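Local coordinates for histidinol dehydrogenase (Elizabethkingia anophelis NUHP1, PDB 6AN0), which probably catalyses the two successive NAD-dependent oxidations that turn L-histidinol into L-histidine, the last step of histidine biosynthesis, with one zinc ion per subunit, at residues 249-253 with 254-258; 315-318 with 319-323; 32-35 with 36-39; 143-146 with 147-151; 425-428 with 429-433. All blocks are in the same frame, centred on the assembly; numbering follows the deposited sequence. Where two conformers were deposited one is given.

All five contacts are local, each made within a single unbroken run of chain, so none nests in or crosses another. From the N terminus, contact 3 turns the loop after helix 20-23 into helix 35-48. Contact 4 lies within helix 142-154, the crossover between strands 117-132 and 158-163 of the mixed sheet. Contact 1 closes the loop from strand 242-247 into helix 253-264, and contact 2 the loop from strand 310-313 into helix 317-327; both flank the parallel sheet, their centres about 18 Å apart. Contact 5 lies in the last helix, 421-435, with its centre about 70 Å from that of contact 1. Both touch the second subunit.

Contact 1 of 5, residues 249-253 with 254-258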
# COMPACT_ATOMS: atom_id res chain seq x y z
N THR A 249 1.92 12.06 -36.19
CA THR A 249 1.57 11.75 -37.58
C THR A 249 1.78 10.28 -37.94
O THR A 249 1.28 9.85 -38.99
CB THR A 249 2.38 12.64 -38.54
OG1 THR A 249 3.78 12.44 -38.30
CG2 THR A 249 2.05 14.11 -38.31
N THR A 250 2.49 9.51 -37.13
CA THR A 250 2.67 8.08 -37.41
C THR A 250 1.58 7.22 -36.80
O THR A 250 1.57 6.01 -37.04
CB THR A 250 4.03 7.58 -36.89
OG1 THR A 250 4.01 7.51 -35.45
CG2 THR A 250 5.16 8.49 -37.34
N ALA A 251 0.67 7.80 -36.02
CA ALA A 251 -0.42 7.02 -35.46
C ALA A 251 -1.42 6.66 -36.56
O ALA A 251 -1.51 7.32 -37.60
CB ALA A 251 -1.12 7.80 -34.35
N ASN A 252 -2.17 5.59 -36.32
CA ASN A 252 -3.21 5.15 -37.24
C ASN A 252 -4.55 5.63 -36.71
O ASN A 252 -5.01 5.11 -35.68
CB ASN A 252 -3.20 3.63 -37.39
CG ASN A 252 -4.20 3.13 -38.42
OD1 ASN A 252 -5.36 3.53 -38.43
ND2 ASN A 252 -3.76 2.22 -39.29
N PRO A 253 -5.20 6.61 -37.34
CA PRO A 253 -6.47 7.12 -36.79
C PRO A 253 -7.54 6.05 -36.59
O PRO A 253 -8.32 6.16 -35.64
CB PRO A 253 -6.89 8.18 -37.81
CG PRO A 253 -5.59 8.66 -38.37
CD PRO A 253 -4.72 7.43 -38.46
N GLU A 254 -7.59 5.03 -37.45
CA GLU A 254 -8.55 3.95 -37.22
C GLU A 254 -8.24 3.21 -35.92
O GLU A 254 -9.16 2.87 -35.17
CB GLU A 254 -8.55 2.95 -38.38
CG GLU A 254 -9.64 1.88 -38.21
CD GLU A 254 -9.57 0.77 -39.24
OE1 GLU A 254 -8.44 0.38 -39.62
OE2 GLU A 254 -10.64 0.28 -39.65
N PHE A 255 -6.96 2.97 -35.65
CA PHE A 255 -6.57 2.28 -34.42
C PHE A 255 -6.88 3.15 -33.20
O PHE A 255 -7.41 2.66 -32.19
CB PHE A 255 -5.07 1.94 -34.42
CG PHE A 255 -4.64 0.94 -35.45
CD1 PHE A 255 -5.52 0.42 -36.39
CD2 PHE A 255 -3.31 0.52 -35.48
CE1 PHE A 255 -5.08 -0.49 -37.33
CE2 PHE A 255 -2.87 -0.39 -36.42
CZ PHE A 255 -3.75 -0.89 -37.36
N VAL A 256 -6.52 4.43 -33.27
CA VAL A 256 -6.72 5.33 -32.13
C VAL A 256 -8.20 5.45 -31.79
O VAL A 256 -8.60 5.38 -30.62
CB VAL A 256 -6.08 6.70 -32.41
CG1 VAL A 256 -6.48 7.71 -31.33
CG2 VAL A 256 -4.55 6.58 -32.48
N ALA A 257 -9.05 5.63 -32.81
CA ALA A 257 -10.48 5.70 -32.56
C ALA A 257 -11.00 4.43 -31.89
O ALA A 257 -11.80 4.49 -30.94
CB ALA A 257 -11.23 5.94 -33.87
N ALA A 258 -10.55 3.26 -32.36
CA ALA A 258 -10.98 2.00 -31.75
C ALA A 258 -10.53 1.89 -30.30
O ALA A 258 -11.28 1.39 -29.45
CB ALA A 258 -10.46 0.82 -32.58
O HOH W 1 -6.19 1.08 -40.79
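A chi1 of -176° turns the side chain of Asn-252 away from its backbone N and lays its amide over the ring of Phe-255, whose chi1 of -65° keeps the ring beside its backbone N. The two planes are only 3° apart and stacked, with ND2 3.5 Å above the ring plane and displaced toward its rim. Lower down the side chain, CB of Asn-252 makes a CH-pi contact over the same ring, 3.9 Å from the centroid of Phe-255. Asn-252 is the N-cap residue of helix 253-264, its OD1 accepting from Phe-255 N at 3.3 Å, the donor lying above the carbonyl plane, and weakly from Glu-254 N at 2.9 Å. Asparagine suits this place because its short side chain can reach back to the first-turn N-H groups, and Pro-253 suits the next because the first helical residue needs no N-H donor. The backbone takes over with Val-256 N bonded to Asn-252 O at 2.9 Å. A water bridges the amide to the carboxylate, accepting from Asn-252 ND2 and donating to Glu-254 OE1 at 2.6 Å. Arg-430 of the second subunit packs on Phe-255, so this first turn lies at the interface.

Contact 2 of 5, residues 315-318 with 319-323; sequences DSIE and KCIAF
This is a local contact at the N-terminal end of a helix, in which a serine cap and an acid-lysine pair stabilise the first turn of helix 317-327 just after strand 310-313 of the parallel sheet. Ser-316 carries the cap. Its chi1 of 73° sets OG between the backbone N and the carbonyl carbon, from where it accepts from Lys-319 N at 3.0 Å with an N-H...O angle of 156°. Serine fits because its hydroxyl is close enough to the backbone to stand in for the carbonyl that a preceding turn would have supplied. One residue on, Cys-320 N takes up Ser-316 O at 3.1 Å, and the regular pattern continues as Ile-321 N bonds Ile-317 O at 2.9 Å. Lys-319 runs back, its chain extended beyond CG, to meet Asp-315 just outside the cap in a salt bridge. NZ approaches OD1 of Asp-315 on the syn side at 3.2 Å, tilted 34° out of the carboxylate plane, while OD2 of Asp-315 is a weaker second partner for NZ at 3.5 Å. The aliphatic part of the lysine lies close as well, its CD 3.2 Å from Asp-315 OD1. On the apolar side, CG2 of Ile-317 touches CG1 of Ile-321 at 4.2 Å, branched side chains one turn apart. Cys-320 and Ile-321 continue inward onto Ile-246 of strand 242-247. The whole is a serine N-cap, at the start of a helix that packs against a parallel beta sheet.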
# COMPACT_ATOMS: atom_id res chain seq x y z
N ASP A 315 1.53 21.26 -29.35
CA ASP A 315 2.45 21.41 -30.47
C ASP A 315 3.75 20.61 -30.33
O ASP A 315 4.68 20.85 -31.10
CB ASP A 315 2.76 22.90 -30.71
CG ASP A 315 3.41 23.58 -29.52
OD1 ASP A 315 3.81 22.89 -28.56
OD2 ASP A 315 3.52 24.82 -29.56
N SER A 316 3.84 19.68 -29.38
CA SER A 316 4.99 18.79 -29.32
C SER A 316 4.65 17.57 -28.48
O SER A 316 3.74 17.61 -27.64
CB SER A 316 6.23 19.50 -28.74
OG SER A 316 6.09 19.71 -27.34
N ILE A 317 5.39 16.48 -28.72
CA ILE A 317 5.22 15.27 -27.91
C ILE A 317 5.62 15.55 -26.46
O ILE A 317 4.99 15.04 -25.53
CB ILE A 317 6.02 14.10 -28.51
CG1 ILE A 317 5.45 13.70 -29.87
CG2 ILE A 317 6.03 12.88 -27.57
CD1 ILE A 317 6.30 12.71 -30.64
N GLU A 318 6.66 16.37 -26.26
CA GLU A 318 7.04 16.64 -24.88
C GLU A 318 5.95 17.42 -24.14
O GLU A 318 5.75 17.18 -22.95
CB GLU A 318 8.39 17.39 -24.81
CG GLU A 318 9.63 16.60 -25.29
CD GLU A 318 9.85 15.21 -24.65
OE1 GLU A 318 10.28 14.31 -25.39
OE2 GLU A 318 9.64 15.00 -23.44
N LYS A 319 5.22 18.30 -24.82
CA LYS A 319 4.08 18.96 -24.17
C LYS A 319 2.98 17.96 -23.86
O LYS A 319 2.35 18.03 -22.79
CB LYS A 319 3.54 20.08 -25.05
CG LYS A 319 3.77 21.47 -24.51
CD LYS A 319 3.18 22.51 -25.44
CE LYS A 319 3.75 23.88 -25.16
NZ LYS A 319 3.22 24.88 -26.12
N CYS A 320 2.71 17.03 -24.78
CA CYS A 320 1.70 16.00 -24.54
C CYS A 320 2.05 15.17 -23.31
O CYS A 320 1.17 14.88 -22.48
CB CYS A 320 1.56 15.10 -25.76
SG CYS A 320 0.84 15.88 -27.24
N ILE A 321 3.32 14.78 -23.18
CA ILE A 321 3.77 14.01 -22.01
C ILE A 321 3.57 14.81 -20.74
O ILE A 321 3.15 14.28 -19.70
CB ILE A 321 5.24 13.59 -22.18
CG1 ILE A 321 5.43 12.67 -23.41
CG2 ILE A 321 5.77 12.92 -20.91
CD1 ILE A 321 5.01 11.25 -23.17
N ALA A 322 3.90 16.11 -20.78
CA ALA A 322 3.73 16.96 -19.60
C ALA A 322 2.27 17.06 -19.20
O ALA A 322 1.93 16.97 -18.02
CB ALA A 322 4.33 18.35 -19.84
N PHE A 323 1.37 17.21 -20.18
CA PHE A 323 -0.06 17.15 -19.88
C PHE A 323 -0.43 15.80 -19.27
O PHE A 323 -1.15 15.73 -18.26
CB PHE A 323 -0.88 17.42 -21.14
CG PHE A 323 -2.37 17.53 -20.89
CD1 PHE A 323 -2.99 18.77 -20.90
CD2 PHE A 323 -3.14 16.39 -20.66
CE1 PHE A 323 -4.36 18.87 -20.67
CE2 PHE A 323 -4.50 16.49 -20.43
CZ PHE A 323 -5.12 17.74 -20.44

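Contact 3 of 5, residues 32-35 with 36-39. With EDO (1,2-ethanediol), chain F.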
# COMPACT_ATOMS: atom_id res chain seq x y z
N GLU A 32 -23.09 11.30 -2.43
CA GLU A 32 -23.93 10.73 -1.40
C GLU A 32 -23.07 10.26 -0.23
O GLU A 32 -21.99 9.69 -0.41
CB GLU A 32 -24.74 9.56 -1.95
N ASP A 33 -23.54 10.53 0.99
CA ASP A 33 -22.89 10.06 2.21
C ASP A 33 -23.40 8.66 2.50
O ASP A 33 -24.57 8.49 2.88
CB ASP A 33 -23.17 11.00 3.38
CG ASP A 33 -22.25 10.75 4.56
OD1 ASP A 33 -22.26 11.56 5.50
OD2 ASP A 33 -21.50 9.75 4.53
N LEU A 34 -22.54 7.66 2.32
CA LEU A 34 -22.94 6.27 2.49
C LEU A 34 -22.45 5.67 3.80
O LEU A 34 -22.62 4.47 4.02
CB LEU A 34 -22.43 5.44 1.31
CG LEU A 34 -22.96 5.84 -0.07
CD1 LEU A 34 -22.40 4.91 -1.15
CD2 LEU A 34 -24.47 5.84 -0.09
N GLN A 35 -21.86 6.47 4.69
CA GLN A 35 -21.25 5.91 5.89
C GLN A 35 -22.28 5.22 6.77
O GLN A 35 -22.05 4.10 7.25
CB GLN A 35 -20.52 6.99 6.67
CG GLN A 35 -19.78 6.46 7.87
CD GLN A 35 -18.98 7.53 8.55
OE1 GLN A 35 -19.41 8.68 8.63
NE2 GLN A 35 -17.81 7.17 9.05
N ASN A 36 -23.42 5.87 7.01
CA ASN A 36 -24.42 5.26 7.88
C ASN A 36 -24.98 4.01 7.23
O ASN A 36 -25.25 3.01 7.91
CB ASN A 36 -25.54 6.26 8.20
CG ASN A 36 -26.64 5.64 9.04
OD1 ASN A 36 -26.51 5.52 10.26
ND2 ASN A 36 -27.73 5.24 8.39
N ILE A 37 -25.14 4.04 5.91
CA ILE A 37 -25.68 2.90 5.18
C ILE A 37 -24.74 1.70 5.32
O ILE A 37 -25.18 0.59 5.63
CB ILE A 37 -25.92 3.28 3.72
CG1 ILE A 37 -27.19 4.14 3.62
CG2 ILE A 37 -25.99 2.06 2.84
CD1 ILE A 37 -27.20 5.09 2.44
N VAL A 38 -23.44 1.94 5.15
CA VAL A 38 -22.44 0.87 5.26
C VAL A 38 -22.35 0.35 6.70
O VAL A 38 -22.32 -0.86 6.94
CB VAL A 38 -21.07 1.36 4.77
CG1 VAL A 38 -19.99 0.38 5.14
CG2 VAL A 38 -21.11 1.57 3.25
N LEU A 39 -22.26 1.27 7.66
CA LEU A 39 -22.11 0.85 9.05
C LEU A 39 -23.30 0.01 9.52
O LEU A 39 -23.13 -0.93 10.31
CB LEU A 39 -21.92 2.08 9.95
CG LEU A 39 -20.55 2.78 9.86
CD1 LEU A 39 -20.51 3.96 10.83
CD2 LEU A 39 -19.44 1.80 10.14
C1 EDO F . -24.85 1.97 13.27
O1 EDO F . -23.60 2.52 13.71
C2 EDO F . -25.15 2.54 11.89
O2 EDO F . -24.62 3.88 11.85
O HOH W 2 -25.56 6.76 4.77
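The apolar part of this contact is made by Leu-34 and Ile-37, whose side chains cross at a slant and meet through CD2 of Leu-34 and CD1 of Ile-37 at 3.8 Å. CG of Gln-35 runs beside CD1 of Leu-39, one turn further on, at 3.9 Å, the two chains pointing the same way. Val-38 turns inward, and its packing on Ile-193 and Ile-226 seats this first turn against helices 192-201 and 218-227; beta-branched and leucine side chains suit that face. Among the polar bonds, Asp-33 OD2 accepts from Gln-35 N at 3.3 Å. The carboxylate, set by a chi1 of -166°, is met from 40° above its plane. Val-38 N then bonds Leu-34 O at 2.9 Å, and Leu-39 N bonds Gln-35 O at 2.9 Å. Water also takes part, donating to Asp-33 O at 2.7 Å and accepting from Ile-37 N at 3.0 Å, so it serves an amide of the first turn. At the surface, Asn-36 OD1 accepts from a 1,2-ethanediol, probably left from crystallisation. Aspartate is apt where a short acid must fold back to the backbone: this is an Asx turn leading into helix 35-48, whose N-cap position is held by Leu-34.

Contact 4 of 5, residues 143-146 with 147-151; sequences TVLM and LGIPA
Thr-143 and Leu-147 lie side by side on helix 142-154, the helix of the beta-alpha-beta crossover from strand 117-132 to strand 158-163. Three backbone bonds link the turns: Leu-147 N to Thr-143 O, Gly-148 N to Val-144 O at 2.8 Å, and Ile-149 N to Leu-145 O at 3.1 Å, the last with its donor 36° above the carbonyl plane. The series breaks at Pro-150, which has no N-H to give, and the helix is kinked there. Met-146 O, deprived of that donor, instead accepts from Asn-370 ND2. The hydroxyl of Thr-143 is satisfied too, by His-371 NE2. With chi1 at -58°, OG1 sits beside the backbone N and leaves CG2 to touch CD1 of Leu-147 at 3.7 Å, a division of labour that suits threonine. On the side facing helix 84-102, CD2 of Leu-145 and CD1 of Ile-149 meet at 4.1 Å, and both residues pack on Ile-97 of that helix. Gly-148, without a side chain, lets its turn lie close to Val-144 O, to which its N bonds. In place of the missing N-H, CG of Pro-150 lies 3.2 Å from O of Met-146.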
# COMPACT_ATOMS: atom_id res chain seq x y z
N THR A 143 -11.01 -10.38 -14.57
CA THR A 143 -10.53 -9.91 -13.28
C THR A 143 -10.20 -11.07 -12.34
O THR A 143 -9.32 -10.94 -11.47
CB THR A 143 -11.57 -8.97 -12.66
OG1 THR A 143 -11.79 -7.89 -13.57
CG2 THR A 143 -11.09 -8.40 -11.33
N VAL A 144 -10.89 -12.20 -12.48
CA VAL A 144 -10.55 -13.38 -11.68
C VAL A 144 -9.10 -13.78 -11.93
O VAL A 144 -8.35 -14.06 -10.99
CB VAL A 144 -11.52 -14.53 -11.98
CG1 VAL A 144 -11.10 -15.78 -11.21
CG2 VAL A 144 -12.95 -14.12 -11.63
N LEU A 145 -8.68 -13.83 -13.20
CA LEU A 145 -7.28 -14.14 -13.51
C LEU A 145 -6.33 -13.11 -12.92
O LEU A 145 -5.28 -13.47 -12.36
CB LEU A 145 -7.06 -14.22 -15.02
CG LEU A 145 -7.79 -15.32 -15.79
CD1 LEU A 145 -7.50 -15.20 -17.28
CD2 LEU A 145 -7.40 -16.69 -15.25
N MET A 146 -6.68 -11.82 -13.04
CA MET A 146 -5.77 -10.75 -12.65
C MET A 146 -5.49 -10.73 -11.14
O MET A 146 -4.42 -10.28 -10.71
CB MET A 146 -6.36 -9.39 -13.05
CG MET A 146 -6.50 -9.18 -14.56
SD MET A 146 -4.90 -9.15 -15.39
CE MET A 146 -5.38 -9.26 -17.12
N LEU A 147 -6.46 -11.15 -10.34
CA LEU A 147 -6.31 -11.12 -8.89
C LEU A 147 -5.99 -12.49 -8.31
O LEU A 147 -5.20 -12.59 -7.38
CB LEU A 147 -7.58 -10.58 -8.23
CG LEU A 147 -7.97 -9.18 -8.72
CD1 LEU A 147 -9.28 -8.75 -8.07
CD2 LEU A 147 -6.88 -8.15 -8.44
N GLY A 148 -6.56 -13.55 -8.91
CA GLY A 148 -6.33 -14.89 -8.39
C GLY A 148 -4.93 -15.41 -8.68
O GLY A 148 -4.35 -16.12 -7.85
N ILE A 149 -4.38 -15.08 -9.84
CA ILE A 149 -3.10 -15.68 -10.22
C ILE A 149 -1.97 -15.15 -9.34
O ILE A 149 -1.18 -15.96 -8.81
CB ILE A 149 -2.80 -15.48 -11.73
CG1 ILE A 149 -3.69 -16.42 -12.56
CG2 ILE A 149 -1.32 -15.76 -12.04
CD1 ILE A 149 -3.53 -16.28 -14.08
N PRO A 150 -1.82 -13.84 -9.13
CA PRO A 150 -0.72 -13.40 -8.25
C PRO A 150 -0.93 -13.82 -6.80
O PRO A 150 0.06 -14.06 -6.09
CB PRO A 150 -0.70 -11.87 -8.42
CG PRO A 150 -1.98 -11.51 -9.10
CD PRO A 150 -2.39 -12.70 -9.88
N ALA A 151 -2.18 -13.92 -6.34
CA ALA A 151 -2.42 -14.47 -5.01
C ALA A 151 -1.86 -15.88 -4.89
O ALA A 151 -1.24 -16.23 -3.88
CB ALA A 151 -3.93 -14.48 -4.70

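Contact 5 of 5, residues 425-428 with 429-433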
# COMPACT_ATOMS: atom_id res chain seq x y z
N HIS A 425 20.74 1.24 27.35
CA HIS A 425 21.20 0.15 28.21
C HIS A 425 21.18 -1.19 27.49
O HIS A 425 22.02 -2.05 27.78
CB HIS A 425 20.36 0.09 29.48
CG HIS A 425 20.93 -0.80 30.54
ND1 HIS A 425 22.11 -0.52 31.20
CD2 HIS A 425 20.50 -1.98 31.05
CE1 HIS A 425 22.37 -1.47 32.08
NE2 HIS A 425 21.41 -2.38 32.00
N ALA A 426 20.25 -1.39 26.55
CA ALA A 426 20.20 -2.65 25.81
C ALA A 426 21.47 -2.87 24.98
O ALA A 426 21.88 -4.01 24.77
CB ALA A 426 18.97 -2.68 24.91
N VAL A 427 22.08 -1.78 24.51
CA VAL A 427 23.40 -1.87 23.87
C VAL A 427 24.49 -2.06 24.93
O VAL A 427 25.36 -2.92 24.80
CB VAL A 427 23.67 -0.62 23.02
CG1 VAL A 427 25.12 -0.62 22.48
CG2 VAL A 427 22.67 -0.50 21.88
N SER A 428 24.42 -1.26 26.00
CA SER A 428 25.48 -1.27 27.00
C SER A 428 25.73 -2.66 27.58
O SER A 428 26.88 -3.06 27.78
CB SER A 428 25.15 -0.28 28.12
OG SER A 428 24.88 1.01 27.58
N VAL A 429 24.66 -3.43 27.83
CA VAL A 429 24.87 -4.75 28.43
C VAL A 429 25.61 -5.69 27.48
O VAL A 429 26.40 -6.54 27.93
CB VAL A 429 23.54 -5.36 28.92
CG1 VAL A 429 22.96 -4.50 30.03
CG2 VAL A 429 22.55 -5.54 27.77
N ARG A 430 25.38 -5.57 26.17
CA ARG A 430 26.15 -6.38 25.23
C ARG A 430 27.62 -5.98 25.23
O ARG A 430 28.51 -6.84 25.29
CB ARG A 430 25.57 -6.27 23.82
CG ARG A 430 24.54 -7.33 23.45
CD ARG A 430 23.14 -6.80 23.63
NE ARG A 430 22.09 -7.67 23.08
CZ ARG A 430 20.80 -7.49 23.32
NH1 ARG A 430 20.41 -6.47 24.08
NH2 ARG A 430 19.88 -8.31 22.80
N LEU A 431 27.90 -4.67 25.16
CA LEU A 431 29.29 -4.23 25.11
C LEU A 431 30.05 -4.63 26.37
O LEU A 431 31.19 -5.10 26.29
CB LEU A 431 29.36 -2.72 24.92
CG LEU A 431 28.63 -2.15 23.70
CD1 LEU A 431 28.73 -0.63 23.69
CD2 LEU A 431 29.17 -2.76 22.40
N LYS A 432 29.43 -4.45 27.55
CA LYS A 432 30.13 -4.81 28.78
C LYS A 432 30.37 -6.31 28.85
O LYS A 432 31.39 -6.75 29.41
CB LYS A 432 29.33 -4.34 30.00
CG LYS A 432 29.16 -2.83 30.10
CD LYS A 432 28.67 -2.41 31.49
CE LYS A 432 27.59 -1.32 31.43
NZ LYS A 432 26.19 -1.87 31.45
N SER A 433 29.47 -7.12 28.29
CA SER A 433 29.62 -8.57 28.30
C SER A 433 30.83 -9.01 27.49
O SER A 433 31.59 -9.89 27.91
CB SER A 433 28.35 -9.22 27.75
OG SER A 433 28.46 -10.62 27.71
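Helix 421-435, the last of the chain, carries this contact on two successive turns, close after His-423, a predicted zinc ligand. Its regular bonding includes Val-429 N to His-425 O at 3.0 Å and Lys-432 N to Ser-428 O at 2.9 Å. Among the side chains, Val-429 sets CG1 over one face of the His-425 ring in a CH-pi contact, 3.7 Å from the ring centroid and 28° off its normal. A chi1 of -168° swings the imidazole along the helix toward the valine, and the two side chains cross at about a right angle. Lys-432 bends back over the same turn, its NZ 3.8 Å from CB of Ser-428. Arg-430 also folds back, bent at chi2 (98°), so that NH1 donates to Ala-426 O at 2.9 Å with the acceptor near the guanidinium plane. A small alanine leaves room for that return. The remaining nitrogens are used across the interface: NH2 forms a salt bridge with Asp-259 of the second subunit, and NE bonds Asn-356 O of that subunit. Val-427 CG1 meets Leu-431 CD1 at 3.8 Å, side by side. These two residues pack the helix against helix 401-417, where, in the conformer given, Ser-428 OG bonds Glu-412, while Val-429 lies on Phe-255 in helix 253-264 of the second subunit.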